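Local coordinates for protein 2-hydroxyhepta-2,4-diene-1, 7-dioateisomerase (Mycobacterium abscessus, PDB 3R6O) that probably acts as a metal-dependent 2-hydroxyhepta-2,4-diene-1,7-dioate isomerase of the fumarylacetoacetate hydrolase (FAH) family and binds magnesium, at residues I107-N112 with D278-G283; I159-V164 with Y184-D189; E236-E241 with A309-M314. All coordinates share one frame; numbering follows the deposited sequence.

Contact 1: I107-N112 with D278-G283; sequences IALGFN and DIILTG
The side-chain amide of Asn-112 and the peptide carbonyl of Thr-282 meet just past the C-terminal ends of two parallel strands. ND2 of Asn-112 lies 2.9 Å from O of Thr-282, with a nearly straight N-H...O angle of 173°, and this oxygen sits in the amide plane, only 3° out of it. The other polar atom of the group, OD1, accepts from Leu-259 N, so both ends of the amide are engaged and its rotation is fixed.

The sheet beside it has two dissimilar faces. On one, Ile-107 and Ile-280 form a bridge pair, with CB of Ile-107 4.2 Å from CG1 of Ile-280; Val-264 of helix 261-269 touches both Ile-280 and Leu-109 there. On the other, Ala-108 pairs with Leu-281, their CB atoms 4.1 Å apart, and both side chains touch Asp-189.

Three backbone bonds, all of 2.8 to 2.9 Å, join the strands: Ile-107 N to Ile-279 O, Leu-281 N to Ile-107 O and Leu-109 N to Leu-281 O. Beyond them Leu-109 O has no conventional donor, and the CA-H of Gly-283 approaches it with a CA...O distance of 3.5 Å.

The chemistry implies that backbone pairing, closed by one amide, holds the segment at Gly-283 in place, and Gly-283 N donates to OE1 of the metal ligand Glu-160.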
loop_
_atom_site.group_PDB
_atom_site.type_symbol
_atom_site.label_atom_id
_atom_site.label_comp_id
_atom_site.label_asym_id
_atom_site.label_seq_id
_atom_site.Cartn_x
_atom_site.Cartn_y
_atom_site.Cartn_z
ATOM N N ILE A 107 -1.166 -0.562 -7.038
ATOM C CA ILE A 107 -2.569 -0.531 -7.406
ATOM C C ILE A 107 -2.788 -1.553 -8.503
ATOM O O ILE A 107 -1.964 -1.674 -9.409
ATOM C CB ILE A 107 -2.986 0.849 -7.941
ATOM C CG1 ILE A 107 -2.653 1.950 -6.936
ATOM C CG2 ILE A 107 -4.518 0.856 -8.320
ATOM C CD1 ILE A 107 -3.097 1.696 -5.583
ATOM N N ALA A 108 -3.872 -2.309 -8.419
ATOM C CA ALA A 108 -4.250 -3.268 -9.478
ATOM C C ALA A 108 -5.706 -3.046 -9.877
ATOM O O ALA A 108 -6.597 -2.894 -8.995
ATOM C CB ALA A 108 -4.065 -4.756 -8.992
ATOM N N LEU A 109 -5.964 -3.090 -11.181
ATOM C CA LEU A 109 -7.316 -2.937 -11.686
ATOM C C LEU A 109 -7.959 -4.289 -12.006
ATOM O O LEU A 109 -7.377 -5.118 -12.719
ATOM C CB LEU A 109 -7.295 -2.042 -12.915
ATOM C CG LEU A 109 -7.774 -0.627 -12.788
ATOM C CD1 LEU A 109 -6.894 0.194 -11.794
ATOM C CD2 LEU A 109 -7.800 -0.053 -14.278
ATOM N N GLY A 110 -9.151 -4.500 -11.460
ATOM C CA GLY A 110 -10.038 -5.572 -11.897
ATOM C C GLY A 110 -11.013 -5.124 -12.951
ATOM O O GLY A 110 -11.398 -3.963 -12.995
ATOM N N PHE A 111 -11.417 -6.068 -13.811
ATOM C CA PHE A 111 -12.434 -5.840 -14.805
ATOM C C PHE A 111 -12.113 -4.707 -15.774
ATOM O O PHE A 111 -13.008 -3.927 -16.130
ATOM C CB PHE A 111 -13.776 -5.578 -14.112
ATOM C CG PHE A 111 -14.062 -6.563 -12.997
ATOM C CD1 PHE A 111 -14.111 -7.919 -13.268
ATOM C CD2 PHE A 111 -14.258 -6.123 -11.687
ATOM C CE1 PHE A 111 -14.358 -8.851 -12.256
ATOM C CE2 PHE A 111 -14.517 -7.024 -10.665
ATOM C CZ PHE A 111 -14.564 -8.395 -10.940
ATOM N N ASN A 112 -10.872 -4.642 -16.239
ATOM C CA ASN A 112 -10.519 -3.636 -17.230
ATOM C C ASN A 112 -10.354 -4.199 -18.646
ATOM O O ASN A 112 -9.849 -3.520 -19.536
ATOM C CB ASN A 112 -9.301 -2.841 -16.813
ATOM C CG ASN A 112 -9.165 -1.544 -17.632
ATOM O OD1 ASN A 112 -10.170 -0.921 -17.987
ATOM N ND2 ASN A 112 -7.933 -1.164 -17.950
ATOM N N ASP A 278 5.391 4.527 -7.678
ATOM C CA ASP A 278 4.138 3.785 -7.568
ATOM C C ASP A 278 3.927 2.983 -8.853
ATOM O O ASP A 278 4.383 3.375 -9.942
ATOM C CB ASP A 278 2.936 4.693 -7.348
ATOM C CG ASP A 278 2.870 5.294 -5.957
ATOM O OD1 ASP A 278 3.627 4.919 -5.039
ATOM O OD2 ASP A 278 2.008 6.156 -5.781
ATOM N N ILE A 279 3.277 1.836 -8.704
ATOM C CA ILE A 279 2.997 0.918 -9.815
ATOM C C ILE A 279 1.497 0.737 -9.941
ATOM O O ILE A 279 0.812 0.532 -8.923
ATOM C CB ILE A 279 3.590 -0.475 -9.527
ATOM C CG1 ILE A 279 5.130 -0.392 -9.513
ATOM C CG2 ILE A 279 3.150 -1.555 -10.552
ATOM C CD1 ILE A 279 5.728 -1.714 -9.104
ATOM N N ILE A 280 0.992 0.810 -11.174
ATOM C CA ILE A 280 -0.407 0.437 -11.467
ATOM C C ILE A 280 -0.453 -0.744 -12.451
ATOM O O ILE A 280 0.044 -0.624 -13.572
ATOM C CB ILE A 280 -1.235 1.641 -12.033
ATOM C CG1 ILE A 280 -1.172 2.874 -11.102
ATOM C CG2 ILE A 280 -2.705 1.248 -12.165
ATOM C CD1 ILE A 280 -1.686 4.200 -11.814
ATOM N N LEU A 281 -1.035 -1.872 -12.030
ATOM C CA LEU A 281 -1.342 -2.985 -12.915
ATOM C C LEU A 281 -2.681 -2.678 -13.600
ATOM O O LEU A 281 -3.694 -2.413 -12.922
ATOM C CB LEU A 281 -1.434 -4.317 -12.157
ATOM C CG LEU A 281 -0.129 -5.056 -11.845
ATOM C CD1 LEU A 281 0.682 -4.202 -11.000
ATOM C CD2 LEU A 281 -0.473 -6.446 -11.147
ATOM N N THR A 282 -2.684 -2.717 -14.923
ATOM C CA THR A 282 -3.789 -2.132 -15.674
ATOM C C THR A 282 -4.878 -3.114 -16.074
ATOM O O THR A 282 -5.742 -2.756 -16.847
ATOM C CB THR A 282 -3.307 -1.359 -16.898
ATOM O OG1 THR A 282 -2.609 -2.231 -17.803
ATOM C CG2 THR A 282 -2.409 -0.183 -16.443
ATOM N N GLY A 283 -4.850 -4.341 -15.544
ATOM C CA GLY A 283 -5.889 -5.314 -15.856
ATOM C C GLY A 283 -5.381 -6.533 -16.613
ATOM O O GLY A 283 -4.352 -6.483 -17.228
#

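Contact 2: I159-V164 with Y184-D189. With MG (magnesium ion), chain B.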
loop_
_atom_site.group_PDB
_atom_site.type_symbol
_atom_site.label_atom_id
_atom_site.label_comp_id
_atom_site.label_asym_id
_atom_site.label_seq_id
_atom_site.Cartn_x
_atom_site.Cartn_y
_atom_site.Cartn_z
ATOM N N ILE A 159 -1.923 -12.115 -16.118
ATOM C CA ILE A 159 -0.928 -11.290 -16.823
ATOM C C ILE A 159 -1.461 -9.884 -17.052
ATOM O O ILE A 159 -2.578 -9.692 -17.482
ATOM C CB ILE A 159 -0.456 -11.935 -18.144
ATOM C CG1 ILE A 159 0.806 -11.228 -18.664
ATOM C CG2 ILE A 159 -1.601 -12.004 -19.243
ATOM C CD1 ILE A 159 1.394 -11.927 -19.963
ATOM N N GLU A 160 -0.656 -8.891 -16.705
ATOM C CA GLU A 160 -1.070 -7.499 -16.861
ATOM C C GLU A 160 0.116 -6.653 -17.282
ATOM O O GLU A 160 1.267 -6.977 -16.993
ATOM C CB GLU A 160 -1.657 -6.983 -15.530
ATOM C CG GLU A 160 -2.624 -7.958 -14.886
ATOM C CD GLU A 160 -3.602 -7.383 -13.900
ATOM O OE1 GLU A 160 -3.724 -6.148 -13.724
ATOM O OE2 GLU A 160 -4.274 -8.209 -13.279
ATOM N N ILE A 161 -0.190 -5.541 -17.926
ATOM C CA ILE A 161 0.786 -4.529 -18.174
ATOM C C ILE A 161 0.683 -3.474 -17.017
ATOM O O ILE A 161 -0.416 -2.948 -16.713
ATOM C CB ILE A 161 0.596 -3.877 -19.580
ATOM C CG1 ILE A 161 0.569 -4.921 -20.718
ATOM C CG2 ILE A 161 1.708 -2.845 -19.844
ATOM C CD1 ILE A 161 1.741 -5.930 -20.742
ATOM N N ALA A 162 1.813 -3.198 -16.394
ATOM C CA ALA A 162 1.927 -2.180 -15.345
ATOM C C ALA A 162 2.525 -0.908 -15.889
ATOM O O ALA A 162 3.458 -0.946 -16.703
ATOM C CB ALA A 162 2.810 -2.680 -14.165
ATOM N N VAL A 163 2.028 0.219 -15.404
ATOM C CA VAL A 163 2.748 1.480 -15.565
ATOM C C VAL A 163 3.334 1.850 -14.220
ATOM O O VAL A 163 2.761 1.565 -13.132
ATOM C CB VAL A 163 1.908 2.664 -16.093
ATOM C CG1 VAL A 163 1.516 2.412 -17.522
ATOM C CG2 VAL A 163 0.698 2.906 -15.237
ATOM N N VAL A 164 4.475 2.499 -14.323
ATOM C CA VAL A 164 5.188 3.015 -13.229
ATOM C C VAL A 164 5.147 4.546 -13.269
ATOM O O VAL A 164 5.492 5.158 -14.282
ATOM C CB VAL A 164 6.651 2.564 -13.291
ATOM C CG1 VAL A 164 7.396 3.163 -12.145
ATOM C CG2 VAL A 164 6.764 1.030 -13.251
ATOM N N TYR A 184 6.921 1.303 -18.383
ATOM C CA TYR A 184 6.028 0.154 -18.377
ATOM C C TYR A 184 6.776 -1.116 -17.979
ATOM O O TYR A 184 7.971 -1.269 -18.267
ATOM C CB TYR A 184 5.449 -0.097 -19.764
ATOM C CG TYR A 184 4.845 1.045 -20.538
ATOM C CD1 TYR A 184 3.468 1.219 -20.595
ATOM C CD2 TYR A 184 5.636 1.875 -21.299
ATOM C CE1 TYR A 184 2.902 2.231 -21.349
ATOM C CE2 TYR A 184 5.089 2.887 -22.074
ATOM C CZ TYR A 184 3.716 3.063 -22.101
ATOM O OH TYR A 184 3.188 4.065 -22.884
ATOM N N MET A 185 6.074 -2.054 -17.350
ATOM C CA MET A 185 6.664 -3.357 -16.967
ATOM C C MET A 185 5.621 -4.443 -17.162
ATOM O O MET A 185 4.410 -4.194 -16.978
ATOM C CB MET A 185 6.980 -3.437 -15.476
ATOM C CG MET A 185 7.795 -2.372 -14.919
ATOM S SD MET A 185 8.340 -2.958 -13.331
ATOM C CE MET A 185 6.932 -2.645 -12.277
ATOM N N LEU A 186 6.090 -5.645 -17.475
ATOM C CA LEU A 186 5.216 -6.815 -17.454
ATOM C C LEU A 186 4.957 -7.134 -15.985
ATOM O O LEU A 186 5.809 -6.889 -15.126
ATOM C CB LEU A 186 5.904 -7.986 -18.173
ATOM C CG LEU A 186 5.075 -9.149 -18.712
ATOM C CD1 LEU A 186 3.926 -8.632 -19.548
ATOM C CD2 LEU A 186 5.997 -10.138 -19.530
ATOM N N ALA A 187 3.766 -7.624 -15.667
ATOM C CA ALA A 187 3.446 -7.961 -14.302
ATOM C C ALA A 187 2.459 -9.130 -14.232
ATOM O O ALA A 187 1.865 -9.502 -15.246
ATOM C CB ALA A 187 2.907 -6.736 -13.525
ATOM N N ASN A 188 2.293 -9.688 -13.037
ATOM C CA ASN A 188 1.165 -10.660 -12.771
ATOM C C ASN A 188 0.405 -10.319 -11.487
ATOM O O ASN A 188 1.016 -10.137 -10.439
ATOM C CB ASN A 188 1.707 -12.076 -12.701
ATOM C CG ASN A 188 0.636 -13.129 -13.068
ATOM O OD1 ASN A 188 -0.327 -13.307 -12.348
ATOM N ND2 ASN A 188 0.785 -13.752 -14.231
ATOM N N ASP A 189 -0.926 -10.186 -11.542
ATOM C CA ASP A 189 -1.691 -10.015 -10.315
ATOM C C ASP A 189 -2.113 -11.410 -9.818
ATOM O O ASP A 189 -3.233 -11.836 -10.049
ATOM C CB ASP A 189 -2.918 -9.116 -10.563
ATOM C CG ASP A 189 -3.690 -8.840 -9.313
ATOM O OD1 ASP A 189 -3.242 -9.274 -8.227
ATOM O OD2 ASP A 189 -4.761 -8.211 -9.371
HETATM MG MG MG B . -5.923 -7.747 -11.683
#
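Glu-160, within one strand, and Asp-189, just past Asn-188 of the antiparallel neighbour, turn their carboxylates onto one magnesium ion. OE2 of Glu-160 binds the magnesium at 2.3 Å and OD2 of Asp-189 at the longer distance of 2.6 Å. The two carboxylate planes stand 66° apart, so the ion is met by groups in clearly different orientations. The carboxylate of Glu-160 also crosses close to the aspartate stem, with OE2 3.2 Å from CB of Asp-189. The reach of Asp-189 follows from its first torsion, which sets CG opposite the backbone N (chi1 -176°) and carries OD2 to the metal.

A second shell steadies both ligands. OE1 of Glu-160 accepts from Gly-283 N, while Lys-134 and Lys-214 form salt bridges to OD1 and OD2 of Asp-189, respectively. One residue earlier, OD1 of Asn-188 accepts from the backbone N of Glu-158, itself a known magnesium ligand of this protein, although not bound to the ion in this model.

Farther out, the two strands are joined by reciprocal backbone bonds at the hydrogen-bonded pairs Glu-160 with Ala-187 and Ala-162 with Met-185. Ala-162 and Ala-187 pack CB to CB at 4.1 Å on the face that also carries Glu-160. On the opposite face CD1 of Ile-161 meets CD1 of Leu-186 at 3.7 Å, and the Val-163 and Tyr-184 side chains run side by side, CG1 of Val-163 3.8 Å from CD1 of Tyr-184.

Glu-158 and Glu-160 with Asp-189 match the acidic metal site of the FAH family; in this model Glu-160 and Asp-189 hold the ion, at one end of the strand pair in the mixed sheet.

Contact 3: E236-E241 with A309-M314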
loop_
_atom_site.group_PDB
_atom_site.type_symbol
_atom_site.label_atom_id
_atom_site.label_comp_id
_atom_site.label_asym_id
_atom_site.label_seq_id
_atom_site.Cartn_x
_atom_site.Cartn_y
_atom_site.Cartn_z
ATOM N N GLU A 236 1.984 3.777 -25.490
ATOM C CA GLU A 236 2.257 2.763 -26.481
ATOM C C GLU A 236 1.244 1.639 -26.347
ATOM O O GLU A 236 0.432 1.600 -25.417
ATOM C CB GLU A 236 3.678 2.208 -26.328
ATOM C CG GLU A 236 4.783 3.265 -26.501
ATOM C CD GLU A 236 6.094 2.690 -26.988
ATOM O OE1 GLU A 236 6.120 1.535 -27.469
ATOM O OE2 GLU A 236 7.104 3.417 -26.933
ATOM N N THR A 237 1.268 0.783 -27.343
ATOM C CA THR A 237 0.424 -0.398 -27.417
ATOM C C THR A 237 1.302 -1.627 -27.198
ATOM O O THR A 237 2.460 -1.668 -27.654
ATOM C CB THR A 237 -0.271 -0.372 -28.765
ATOM O OG1 THR A 237 -1.194 0.737 -28.753
ATOM C CG2 THR A 237 -1.009 -1.668 -29.077
ATOM N N PHE A 238 0.761 -2.615 -26.465
ATOM C CA PHE A 238 1.459 -3.876 -26.228
ATOM C C PHE A 238 0.588 -5.077 -26.523
ATOM O O PHE A 238 -0.633 -5.031 -26.346
ATOM C CB PHE A 238 1.927 -3.963 -24.789
ATOM C CG PHE A 238 2.725 -2.803 -24.382
ATOM C CD1 PHE A 238 4.104 -2.812 -24.477
ATOM C CD2 PHE A 238 2.090 -1.658 -23.958
ATOM C CE1 PHE A 238 4.823 -1.699 -24.140
ATOM C CE2 PHE A 238 2.805 -0.560 -23.601
ATOM C CZ PHE A 238 4.171 -0.578 -23.693
ATOM N N ASP A 239 1.225 -6.139 -27.006
ATOM C CA ASP A 239 0.557 -7.433 -27.169
ATOM C C ASP A 239 1.263 -8.395 -26.263
ATOM O O ASP A 239 2.479 -8.423 -26.225
ATOM C CB ASP A 239 0.644 -7.912 -28.612
ATOM C CG ASP A 239 -0.120 -7.010 -29.566
ATOM O OD1 ASP A 239 -1.314 -6.695 -29.292
ATOM O OD2 ASP A 239 0.474 -6.600 -30.582
ATOM N N PHE A 240 0.522 -9.193 -25.512
ATOM C CA PHE A 240 1.173 -9.999 -24.489
ATOM C C PHE A 240 0.500 -11.357 -24.346
ATOM O O PHE A 240 -0.696 -11.495 -24.614
ATOM C CB PHE A 240 1.212 -9.235 -23.151
ATOM C CG PHE A 240 -0.133 -8.700 -22.713
ATOM C CD1 PHE A 240 -0.896 -9.394 -21.812
ATOM C CD2 PHE A 240 -0.666 -7.541 -23.277
ATOM C CE1 PHE A 240 -2.143 -8.919 -21.410
ATOM C CE2 PHE A 240 -1.948 -7.061 -22.900
ATOM C CZ PHE A 240 -2.681 -7.756 -21.977
ATOM N N GLU A 241 1.258 -12.348 -23.891
ATOM C CA GLU A 241 0.708 -13.669 -23.678
ATOM C C GLU A 241 1.258 -14.343 -22.447
ATOM O O GLU A 241 2.381 -14.104 -22.052
ATOM C CB GLU A 241 0.952 -14.538 -24.909
ATOM C CG GLU A 241 2.355 -15.138 -24.988
ATOM C CD GLU A 241 2.490 -16.147 -26.120
ATOM O OE1 GLU A 241 1.815 -15.972 -27.156
ATOM O OE2 GLU A 241 3.263 -17.116 -25.953
ATOM N N ALA A 309 6.638 -8.448 -26.567
ATOM C CA ALA A 309 7.780 -8.160 -27.436
ATOM C C ALA A 309 8.659 -7.028 -26.859
ATOM O O ALA A 309 9.885 -7.082 -26.953
ATOM C CB ALA A 309 7.311 -7.822 -28.862
ATOM N N LYS A 310 8.047 -6.015 -26.258
ATOM C CA LYS A 310 8.823 -4.862 -25.807
ATOM C C LYS A 310 9.184 -4.932 -24.341
ATOM O O LYS A 310 10.071 -4.215 -23.883
ATOM C CB LYS A 310 8.091 -3.550 -26.088
ATOM C CG LYS A 310 8.082 -3.174 -27.552
ATOM C CD LYS A 310 7.334 -1.865 -27.786
ATOM C CE LYS A 310 5.803 -2.025 -27.724
ATOM N NZ LYS A 310 5.116 -0.879 -28.437
ATOM N N LEU A 311 8.529 -5.811 -23.608
ATOM C CA LEU A 311 8.667 -5.841 -22.173
ATOM C C LEU A 311 9.385 -7.101 -21.667
ATOM O O LEU A 311 9.585 -7.243 -20.473
ATOM C CB LEU A 311 7.286 -5.734 -21.549
ATOM C CG LEU A 311 6.460 -4.511 -21.919
ATOM C CD1 LEU A 311 5.163 -4.598 -21.180
ATOM C CD2 LEU A 311 7.186 -3.170 -21.586
ATOM N N GLY A 312 9.760 -8.012 -22.571
ATOM C CA GLY A 312 10.599 -9.146 -22.179
ATOM C C GLY A 312 9.776 -10.329 -21.706
ATOM O O GLY A 312 8.614 -10.457 -22.060
ATOM N N LYS A 313 10.393 -11.230 -20.960
ATOM C CA LYS A 313 9.756 -12.503 -20.627
ATOM C C LYS A 313 9.954 -12.846 -19.166
ATOM O O LYS A 313 10.955 -12.478 -18.542
ATOM C CB LYS A 313 10.297 -13.640 -21.526
ATOM N N MET A 314 8.981 -13.551 -18.621
ATOM C CA MET A 314 9.057 -14.057 -17.291
ATOM C C MET A 314 9.045 -15.563 -17.375
ATOM O O MET A 314 8.434 -16.147 -18.287
ATOM C CB MET A 314 7.829 -13.628 -16.482
ATOM C CG MET A 314 7.693 -12.168 -16.211
ATOM S SD MET A 314 6.213 -11.954 -15.158
ATOM C CE MET A 314 6.473 -10.281 -14.604
HETATM O O HOH W 1 4.359 -9.109 -27.993
#
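The Lys-310 chain bends at its third torsion (chi3 -76°) and brings NZ to Glu-236, whose own chain is extended beyond CG and comes across it obliquely. Phe-238 has CG beside its backbone N (chi1 -54°), which directs the ring at the lysine arm and at Leu-311. NZ of Lys-310 forms a salt bridge with OE1 of Glu-236 at 2.8 Å, the nitrogen lying nearly on the line of the carboxylate C-O bond. The same ammonium donates to O of Thr-237 at 2.9 Å.

A third interaction uses the ring. NZ of Lys-310 stands 4.8 Å from the centroid of the Phe-238 ring and only 25° off its normal, the geometry of a cation-pi contact over the face. The aliphatic part of the lysine follows, with CE 3.7 Å from CE1 of Phe-238. Leu-311 crosses the phenylalanine at about a right angle, its CD2 reaching 3.8 Å from the same CE1. Deeper in the fold, the Phe-238 ring meets that of Tyr-184, whose hydroxyl is hydrogen-bonded to Glu-236 N.

The backbones themselves stay apart, the nearest CA atoms being more than 7 Å from each other, and the link is made by side chains and one water. That water donates to O of Asp-239 at 2.7 Å and accepts from N of Ala-309 at 2.8 Å. Residues 309-311 lead from strand 303-308 into strand 312-320.

The chemistry is that of a partly exposed salt bridge and cation-pi contact over the buried Phe-238 ring: two oxygens and a ring face share one ammonium group. This positive charge may also ease the close approach of Glu-236 OE2 to Asp-232 OD2.

Contacts 1 and 2 share the central mixed sheet, where strand 279-281 lies between 106-110 and 155-165; their centres are 8 Å apart. Probable hydrogen bonds from Thr-282 OG1 to Ile-161 O and Ile-280 N to Val-163 O join them. Contact 3 lies where the chain enters strands 239-244 and 312-320 of the five-stranded sheet, centred about 9 Å from contact 2 and 16 Å from contact 1, and touches contact 2 through Ile-159 on Glu-241 and Leu-186 on Met-314. Along the chain, contact 2 is nested within contact 1 and precedes contact 3, whose segments alternate with those of contact 1. Contact 1 thus sets strands 166 residues apart beside the pair carrying the metal ligands.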